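DotI (Legionella pneumophila, PDB 3WZ4) is an inner-membrane component of the Dot/Icm type IVB secretion system, represented here by its periplasmic domain, whose precise role is unknown. Local coordinates at residues Ile77-Gly82 against Arg91-Ile96; Met115-Val120 against Ile129-Phe134. All coordinates share one frame; numbering follows the deposited sequence.

Overall arrangement
Both contacts belong to one antiparallel sheet, and each is a portion of a beta hairpin: contact 1 joins strands 67-84 and 87-101, contact 2 strands 106-119 and 129-138. Strands 87-101 and 106-119 are neighbours, and a probable hydrogen bond from Met-115 N to Val-92 O (2.8 Å) links the two hairpins, whose contact centres lie about 11 Å apart. Helix 7-21 packs on Val-92, Met-115, Ile-117 and Ile-131 alike. Their chemistry nevertheless differs with position. Contact 1 is a surface pairing dominated by backbone bonds, with glutamine and leucine side chains on its outer face; contact 2 is more buried and adds an apolar cluster and a hydroxyl pair.

Contact 1 of 2, residues Ile77-Gly82 against Arg91-Ile96; sequences IILQKG and RVQMPI
Leu-79 lays its CG and CD1 against the stem of Gln-93, with CD1 3.9 Å from Gln-93 CB. Leu-79 CG stands anti to its own carbonyl carbon (chi1 -60°), which sets it 4.0 Å from Gln-93 CB. The CD1 methyl also lies 3.7 Å from Gln-93 OE1, a packing contact only; that oxygen has a weak hydrogen bond to Thr-114 on the next strand. Beneath these side chains, Ile-77 and Gln-93 form a hydrogen-bonded pair, each giving its N to the other's O at 2.9 Å. Ile-78 and Val-92 follow as a non-hydrogen-bonded pair on the opposite face, where Ile-78 CG1 comes within 4.2 Å of Val-92 CG2 and helix 7-21 packs on both residues. Strand 67-84 then turns a corner at Leu-79. Arg-91 O receives Leu-79 N at 2.8 Å, whereas Arg-91 N donates to Gln-80 O, also at 2.8 Å and almost straight (176°), so two successive residues serve one partner, a pattern consistent with a classic beta bulge within an NTF2-like sheet.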
ATOM      1  N   ILE A  77       5.148  -3.809  11.828  1.00 11.97           N
ATOM      2  CA  ILE A  77       5.383  -5.033  12.581  1.00 15.00           C
ATOM      3  C   ILE A  77       4.843  -6.252  11.844  1.00 14.20           C
ATOM      4  O   ILE A  77       3.853  -6.166  11.120  1.00 11.06           O
ATOM      5  CB  ILE A  77       4.731  -4.976  13.981  1.00 17.12           C
ATOM      6  CG1 ILE A  77       3.215  -4.817  13.856  1.00 18.00           C
ATOM      7  CG2 ILE A  77       5.327  -3.842  14.809  1.00 18.48           C
ATOM      8  CD1 ILE A  77       2.505  -4.688  15.189  1.00 20.55           C
ATOM      9  N   ILE A  78       5.510  -7.386  12.024  1.00 13.43           N
ATOM     10  CA  ILE A  78       5.012  -8.647  11.498  1.00 12.24           C
ATOM     11  C   ILE A  78       4.063  -9.262  12.516  1.00 11.94           C
ATOM     12  O   ILE A  78       4.483  -9.656  13.601  1.00 10.92           O
ATOM     13  CB  ILE A  78       6.160  -9.625  11.205  1.00 12.22           C
ATOM     14  CG1 ILE A  78       7.058  -9.064  10.099  1.00 15.32           C
ATOM     15  CG2 ILE A  78       5.618 -10.996  10.812  1.00 10.18           C
ATOM     16  CD1 ILE A  78       8.347  -9.829   9.919  1.00 13.22           C
ATOM     17  N   LEU A  79       2.780  -9.317  12.172  1.00 13.12           N
ATOM     18  CA  LEU A  79       1.779  -9.920  13.041  1.00 11.67           C
ATOM     19  C   LEU A  79       1.925 -11.435  13.028  1.00 14.28           C
ATOM     20  O   LEU A  79       1.703 -12.106  14.037  1.00 12.18           O
ATOM     21  CB  LEU A  79       0.369  -9.539  12.585  1.00 12.03           C
ATOM     22  CG  LEU A  79       0.002  -8.052  12.555  1.00 15.12           C
ATOM     23  CD1 LEU A  79      -1.399  -7.871  12.001  1.00 15.00           C
ATOM     24  CD2 LEU A  79       0.116  -7.429  13.944  1.00 14.94           C
ATOM     25  N   GLN A  80       2.302 -11.968  11.871  1.00 14.72           N
ATOM     26  CA  GLN A  80       2.405 -13.407  11.691  1.00 12.59           C
ATOM     27  C   GLN A  80       3.119 -13.715  10.381  1.00 11.92           C
ATOM     28  O   GLN A  80       2.980 -12.981   9.403  1.00 10.93           O
ATOM     29  CB  GLN A  80       1.011 -14.035  11.689  1.00 13.31           C
ATOM     30  CG  GLN A  80       1.008 -15.547  11.615  1.00 16.56           C
ATOM     31  CD  GLN A  80      -0.363 -16.140  11.886  1.00 19.57           C
ATOM     32  OE1 GLN A  80      -1.378 -15.632  11.410  1.00 19.21           O
ATOM     33  NE2 GLN A  80      -0.397 -17.217  12.664  1.00 17.86           N
ATOM     34  N   LYS A  81       3.894 -14.794  10.369  1.00  8.91           N
ATOM     35  CA  LYS A  81       4.556 -15.242   9.153  1.00 10.54           C
ATOM     36  C   LYS A  81       4.484 -16.758   9.036  1.00 13.43           C
ATOM     37  O   LYS A  81       4.242 -17.454  10.021  1.00 11.74           O
ATOM     38  CB  LYS A  81       6.011 -14.761   9.107  1.00 10.58           C
ATOM     39  CG  LYS A  81       6.867 -15.213  10.284  1.00 11.15           C
ATOM     40  CD  LYS A  81       8.282 -14.645  10.188  1.00  9.55           C
ATOM     41  CE  LYS A  81       9.155 -15.126  11.337  1.00 10.79           C
ATOM     42  NZ  LYS A  81      10.568 -14.685  11.179  1.00  8.07           N
ATOM     43  N   GLY A  82       4.683 -17.261   7.822  1.00 13.08           N
ATOM     44  CA  GLY A  82       4.628 -18.688   7.573  1.00 14.02           C
ATOM     45  C   GLY A  82       4.125 -19.030   6.184  1.00 14.05           C
ATOM     46  O   GLY A  82       3.870 -18.149   5.363  1.00 12.30           O
ATOM     47  N   ARG A  91       2.302 -11.264   7.331  1.00 12.72           N
ATOM     48  CA  ARG A  91       1.229 -10.309   7.575  0.50 15.00           C
ATOM     49  C   ARG A  91       1.814  -9.098   8.292  1.00 12.59           C
ATOM     50  O   ARG A  91       2.200  -9.178   9.458  1.00 13.30           O
ATOM     51  CB  ARG A  91       0.094 -10.946   8.382  0.50 15.63           C
ATOM     52  CG  ARG A  91      -1.273 -10.356   8.063  0.50 20.75           C
ATOM     53  CD  ARG A  91      -2.405 -11.124   8.736  0.50 24.76           C
ATOM     54  NE  ARG A  91      -2.521 -12.499   8.251  0.50 25.69           N
ATOM     55  CZ  ARG A  91      -3.234 -12.862   7.189  0.50 21.18           C
ATOM     56  NH1 ARG A  91      -3.894 -11.954   6.485  0.50 19.93           N
ATOM     57  NH2 ARG A  91      -3.284 -14.137   6.828  0.50 20.59           N
ATOM     58  N   VAL A  92       1.892  -7.981   7.574  1.00  9.57           N
ATOM     59  CA  VAL A  92       2.536  -6.774   8.081  1.00 10.87           C
ATOM     60  C   VAL A  92       1.557  -5.632   8.339  1.00 13.33           C
ATOM     61  O   VAL A  92       0.690  -5.346   7.517  1.00 13.21           O
ATOM     62  CB  VAL A  92       3.619  -6.277   7.104  1.00 10.97           C
ATOM     63  CG1 VAL A  92       4.124  -4.905   7.517  1.00  8.84           C
ATOM     64  CG2 VAL A  92       4.762  -7.284   7.024  1.00 12.07           C
ATOM     65  N   GLN A  93       1.718  -4.973   9.481  1.00 12.14           N
ATOM     66  CA  GLN A  93       0.832  -3.889   9.869  1.00 14.71           C
ATOM     67  C   GLN A  93       1.620  -2.628  10.208  1.00 15.48           C
ATOM     68  O   GLN A  93       2.673  -2.695  10.843  1.00 14.34           O
ATOM     69  CB  GLN A  93      -0.019  -4.311  11.065  1.00 12.27           C
ATOM     70  CG  GLN A  93      -1.060  -3.289  11.472  1.00 15.93           C
ATOM     71  CD  GLN A  93      -2.003  -3.817  12.531  1.00 18.47           C
ATOM     72  OE1 GLN A  93      -2.981  -4.498  12.222  1.00 20.04           O
ATOM     73  NE2 GLN A  93      -1.705  -3.519  13.792  1.00 14.89           N
HETATM   74  N   MSE A  94       1.106  -1.481   9.775  1.00 15.18           N
HETATM   75  CA  MSE A  94       1.757  -0.204  10.042  1.00 16.82           C
HETATM   76  C   MSE A  94       0.735   0.923  10.088  1.00 16.38           C
HETATM   77  O   MSE A  94      -0.103   1.042   9.197  1.00 14.47           O
HETATM   78  CB  MSE A  94       2.817   0.100   8.978  1.00 14.18           C
HETATM   79  CG  MSE A  94       3.771   1.228   9.362  1.00 16.12           C
HETATM   80 SE   MSE A  94       5.102   1.634   7.991  1.00 28.08          SE
HETATM   81  CE  MSE A  94       3.918   2.460   6.679  1.00 18.92           C
ATOM     82  N   PRO A  95       0.797   1.751  11.140  1.00 19.79           N
ATOM     83  CA  PRO A  95      -0.062   2.931  11.252  1.00 18.17           C
ATOM     84  C   PRO A  95       0.535   4.111  10.488  1.00 14.20           C
ATOM     85  O   PRO A  95       1.754   4.268  10.455  1.00 17.94           O
ATOM     86  CB  PRO A  95      -0.049   3.217  12.753  1.00 17.36           C
ATOM     87  CG  PRO A  95       1.310   2.776  13.186  1.00 18.48           C
ATOM     88  CD  PRO A  95       1.666   1.587  12.319  1.00 17.40           C
ATOM     89  N   ILE A  96      -0.315   4.930   9.882  1.00 13.48           N
ATOM     90  CA  ILE A  96       0.161   6.064   9.101  1.00 17.59           C
ATOM     91  C   ILE A  96      -0.690   7.305   9.332  1.00 18.19           C
ATOM     92  O   ILE A  96      -1.832   7.214   9.784  1.00 16.59           O
ATOM     93  CB  ILE A  96       0.161   5.750   7.584  1.00 15.79           C
ATOM     94  CG1 ILE A  96      -1.264   5.487   7.092  1.00 14.92           C
ATOM     95  CG2 ILE A  96       1.061   4.567   7.277  1.00 16.41           C
ATOM     96  CD1 ILE A  96      -1.352   5.161   5.612  1.00 14.49           C
TER

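Contact 2 of 2, residues Met115-Val120 against Ile129-Phe134; sequences MLITRV and IGISQF
Met-115, a selenomethionine in this crystal, sets its side chain beside Phe-134, both pointing the same way. Its CG is 3.9 Å from Phe-134 CD2, and the selenium stands 5.1 Å from the ring centroid, an oblique Met-aromatic contact. Extended about chi2 (164°), the chain also brings SE to 3.9 Å from Ile-131 CD1. Ile-117 continues this apolar row: CG1 meets Ile-131 CG1, while CG2, anti to the backbone N, reaches Ile-129 CB at 4.0 Å. Helix 7-21 closes over Met-115, Ile-117 and Ile-131, and Phe-48 packs edge-to-face with Phe-134.

Backbone bonds join the strands of this antiparallel hairpin. Thr-118 and Gly-130 exchange N-H and O at 3.0 Å in both directions. Farther along, Leu-116 O accepts Ser-132 N at 2.8 Å, but Leu-116 N donates to Gln-133 O at 3.0 Å. Ser-132 and Gln-133 thus both face Leu-116, a classic beta bulge that shifts the register by one residue.

The remaining polar link joins hydroxyls: Thr-118 OG1 donates weakly to Ser-132 OG at 3.3 Å. Glu-43 and Thr-41 also hydrogen-bond to that serine oxygen, which suggests that its position is set more by these outside partners than by the weak bond across the hairpin.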
HETATM    1  N   MSE A 115      -1.177  -5.568   5.501  1.00 13.65           N
HETATM    2  CA  MSE A 115      -0.831  -6.183   4.229  1.00 13.48           C
HETATM    3  C   MSE A 115      -0.495  -7.661   4.389  1.00 13.81           C
HETATM    4  O   MSE A 115       0.187  -8.059   5.336  1.00 14.46           O
HETATM    5  CB  MSE A 115       0.362  -5.458   3.597  1.00 11.53           C
HETATM    6  CG  MSE A 115       0.095  -4.013   3.199  1.00 13.96           C
HETATM    7 SE   MSE A 115       1.745  -3.002   2.879  1.00 20.28          SE
HETATM    8  CE  MSE A 115       2.237  -2.632   4.732  1.00 15.86           C
ATOM      9  N   LEU A 116      -0.983  -8.472   3.461  1.00 10.93           N
ATOM     10  CA  LEU A 116      -0.509  -9.840   3.338  1.00 14.12           C
ATOM     11  C   LEU A 116       0.522  -9.871   2.220  1.00 11.25           C
ATOM     12  O   LEU A 116       0.216  -9.554   1.073  1.00 12.45           O
ATOM     13  CB  LEU A 116      -1.662 -10.807   3.047  1.00 12.44           C
ATOM     14  CG  LEU A 116      -1.259 -12.267   2.816  1.00 14.20           C
ATOM     15  CD1 LEU A 116      -0.596 -12.848   4.056  1.00 13.73           C
ATOM     16  CD2 LEU A 116      -2.460 -13.109   2.404  1.00 14.38           C
ATOM     17  N   ILE A 117       1.752 -10.229   2.563  1.00 14.53           N
ATOM     18  CA  ILE A 117       2.833 -10.257   1.589  1.00 12.58           C
ATOM     19  C   ILE A 117       3.284 -11.691   1.341  1.00 13.43           C
ATOM     20  O   ILE A 117       3.490 -12.455   2.284  1.00 12.69           O
ATOM     21  CB  ILE A 117       4.025  -9.400   2.063  1.00 14.83           C
ATOM     22  CG1 ILE A 117       3.612  -7.929   2.139  1.00 14.71           C
ATOM     23  CG2 ILE A 117       5.226  -9.584   1.145  1.00 10.85           C
ATOM     24  CD1 ILE A 117       4.710  -7.012   2.624  1.00 17.73           C
ATOM     25  N   THR A 118       3.420 -12.059   0.071  1.00 11.42           N
ATOM     26  CA  THR A 118       3.804 -13.420  -0.280  1.00 14.95           C
ATOM     27  C   THR A 118       4.970 -13.469  -1.261  1.00 16.82           C
ATOM     28  O   THR A 118       5.122 -12.594  -2.112  1.00 13.87           O
ATOM     29  CB  THR A 118       2.621 -14.200  -0.882  1.00 18.19           C
ATOM     30  OG1 THR A 118       2.254 -13.617  -2.137  1.00 25.31           O
ATOM     31  CG2 THR A 118       1.425 -14.158   0.057  1.00 20.37           C
ATOM     32  N   ARG A 119       5.794 -14.502  -1.129  1.00 16.76           N
ATOM     33  CA  ARG A 119       6.871 -14.741  -2.076  1.00 21.81           C
ATOM     34  C   ARG A 119       6.290 -15.127  -3.428  1.00 23.24           C
ATOM     35  O   ARG A 119       5.385 -15.954  -3.510  1.00 26.55           O
ATOM     36  CB  ARG A 119       7.780 -15.860  -1.576  1.00 26.55           C
ATOM     37  CG  ARG A 119       8.449 -15.568  -0.252  1.00 28.09           C
ATOM     38  CD  ARG A 119       9.957 -15.527  -0.410  1.00 32.98           C
ATOM     39  NE  ARG A 119      10.450 -16.669  -1.175  1.00 37.02           N
ATOM     40  CZ  ARG A 119      11.728 -16.869  -1.473  1.00 45.76           C
ATOM     41  NH1 ARG A 119      12.651 -16.003  -1.067  1.00 45.64           N
ATOM     42  NH2 ARG A 119      12.087 -17.935  -2.177  1.00 46.32           N
ATOM     43  N   VAL A 120       6.810 -14.515  -4.485  1.00 22.53           N
ATOM     44  CA  VAL A 120       6.407 -14.854  -5.842  1.00 24.24           C
ATOM     45  C   VAL A 120       7.649 -15.061  -6.701  1.00 31.44           C
ATOM     46  O   VAL A 120       8.774 -14.906  -6.224  1.00 25.50           O
ATOM     47  CB  VAL A 120       5.518 -13.761  -6.471  1.00 25.93           C
ATOM     48  CG1 VAL A 120       4.179 -13.687  -5.752  1.00 23.21           C
ATOM     49  CG2 VAL A 120       6.227 -12.411  -6.443  1.00 25.13           C
ATOM     50  N   ILE A 129       8.786 -10.673  -3.983  1.00 19.80           N
ATOM     51  CA  ILE A 129       7.618 -10.632  -3.114  1.00 19.34           C
ATOM     52  C   ILE A 129       6.598  -9.643  -3.660  1.00 15.83           C
ATOM     53  O   ILE A 129       6.948  -8.727  -4.404  1.00 18.16           O
ATOM     54  CB  ILE A 129       7.986 -10.221  -1.671  1.00 19.35           C
ATOM     55  CG1 ILE A 129       8.774  -8.908  -1.678  1.00 19.61           C
ATOM     56  CG2 ILE A 129       8.773 -11.326  -0.975  1.00 18.00           C
ATOM     57  CD1 ILE A 129       9.036  -8.349  -0.299  1.00 18.17           C
ATOM     58  N   GLY A 130       5.337  -9.840  -3.284  1.00 13.30           N
ATOM     59  CA  GLY A 130       4.263  -8.950  -3.682  1.00 13.02           C
ATOM     60  C   GLY A 130       3.124  -8.950  -2.681  1.00 11.57           C
ATOM     61  O   GLY A 130       2.968  -9.889  -1.901  1.00 10.01           O
ATOM     62  N   ILE A 131       2.324  -7.889  -2.704  1.00 10.98           N
ATOM     63  CA  ILE A 131       1.179  -7.771  -1.809  1.00  9.74           C
ATOM     64  C   ILE A 131      -0.033  -8.503  -2.374  1.00  9.91           C
ATOM     65  O   ILE A 131      -0.442  -8.252  -3.509  1.00 11.99           O
ATOM     66  CB  ILE A 131       0.817  -6.297  -1.572  1.00 10.24           C
ATOM     67  CG1 ILE A 131       1.966  -5.581  -0.854  1.00 10.61           C
ATOM     68  CG2 ILE A 131      -0.480  -6.181  -0.780  1.00  9.68           C
ATOM     69  CD1 ILE A 131       1.828  -4.072  -0.832  1.00  8.18           C
ATOM     70  N   SER A 132      -0.597  -9.413  -1.582  1.00 11.14           N
ATOM     71  CA  SER A 132      -1.792 -10.156  -1.981  1.00 13.26           C
ATOM     72  C   SER A 132      -3.063  -9.532  -1.411  1.00 13.01           C
ATOM     73  O   SER A 132      -4.147  -9.683  -1.971  1.00 11.87           O
ATOM     74  CB  SER A 132      -1.690 -11.621  -1.550  1.00 13.34           C
ATOM     75  OG  SER A 132      -0.802 -12.335  -2.395  1.00 24.66           O
ATOM     76  N   GLN A 133      -2.928  -8.832  -0.291  1.00 12.84           N
ATOM     77  CA  GLN A 133      -4.064  -8.144   0.303  1.00 11.94           C
ATOM     78  C   GLN A 133      -3.628  -6.832   0.929  1.00 12.85           C
ATOM     79  O   GLN A 133      -2.624  -6.771   1.636  1.00 11.87           O
ATOM     80  CB  GLN A 133      -4.766  -9.018   1.345  1.00 15.97           C
ATOM     81  CG  GLN A 133      -6.058  -8.405   1.867  1.00 20.51           C
ATOM     82  CD  GLN A 133      -6.762  -9.281   2.884  1.00 27.41           C
ATOM     83  OE1 GLN A 133      -6.155  -9.743   3.848  1.00 29.27           O
ATOM     84  NE2 GLN A 133      -8.054  -9.509   2.673  1.00 29.67           N
ATOM     85  N   PHE A 134      -4.398  -5.786   0.656  1.00 13.71           N
ATOM     86  CA  PHE A 134      -4.109  -4.451   1.147  1.00 12.83           C
ATOM     87  C   PHE A 134      -5.347  -3.933   1.873  1.00 16.80           C
ATOM     88  O   PHE A 134      -6.364  -3.639   1.247  1.00 15.91           O
ATOM     89  CB  PHE A 134      -3.761  -3.539  -0.029  1.00 11.31           C
ATOM     90  CG  PHE A 134      -3.098  -2.251   0.369  1.00 15.72           C
ATOM     91  CD1 PHE A 134      -3.854  -1.154   0.752  1.00 12.27           C
ATOM     92  CD2 PHE A 134      -1.717  -2.130   0.345  1.00 12.48           C
ATOM     93  CE1 PHE A 134      -3.246   0.035   1.108  1.00 13.66           C
ATOM     94  CE2 PHE A 134      -1.103  -0.942   0.701  1.00 12.17           C
ATOM     95  CZ  PHE A 134      -1.868   0.140   1.081  1.00 11.77           C
TER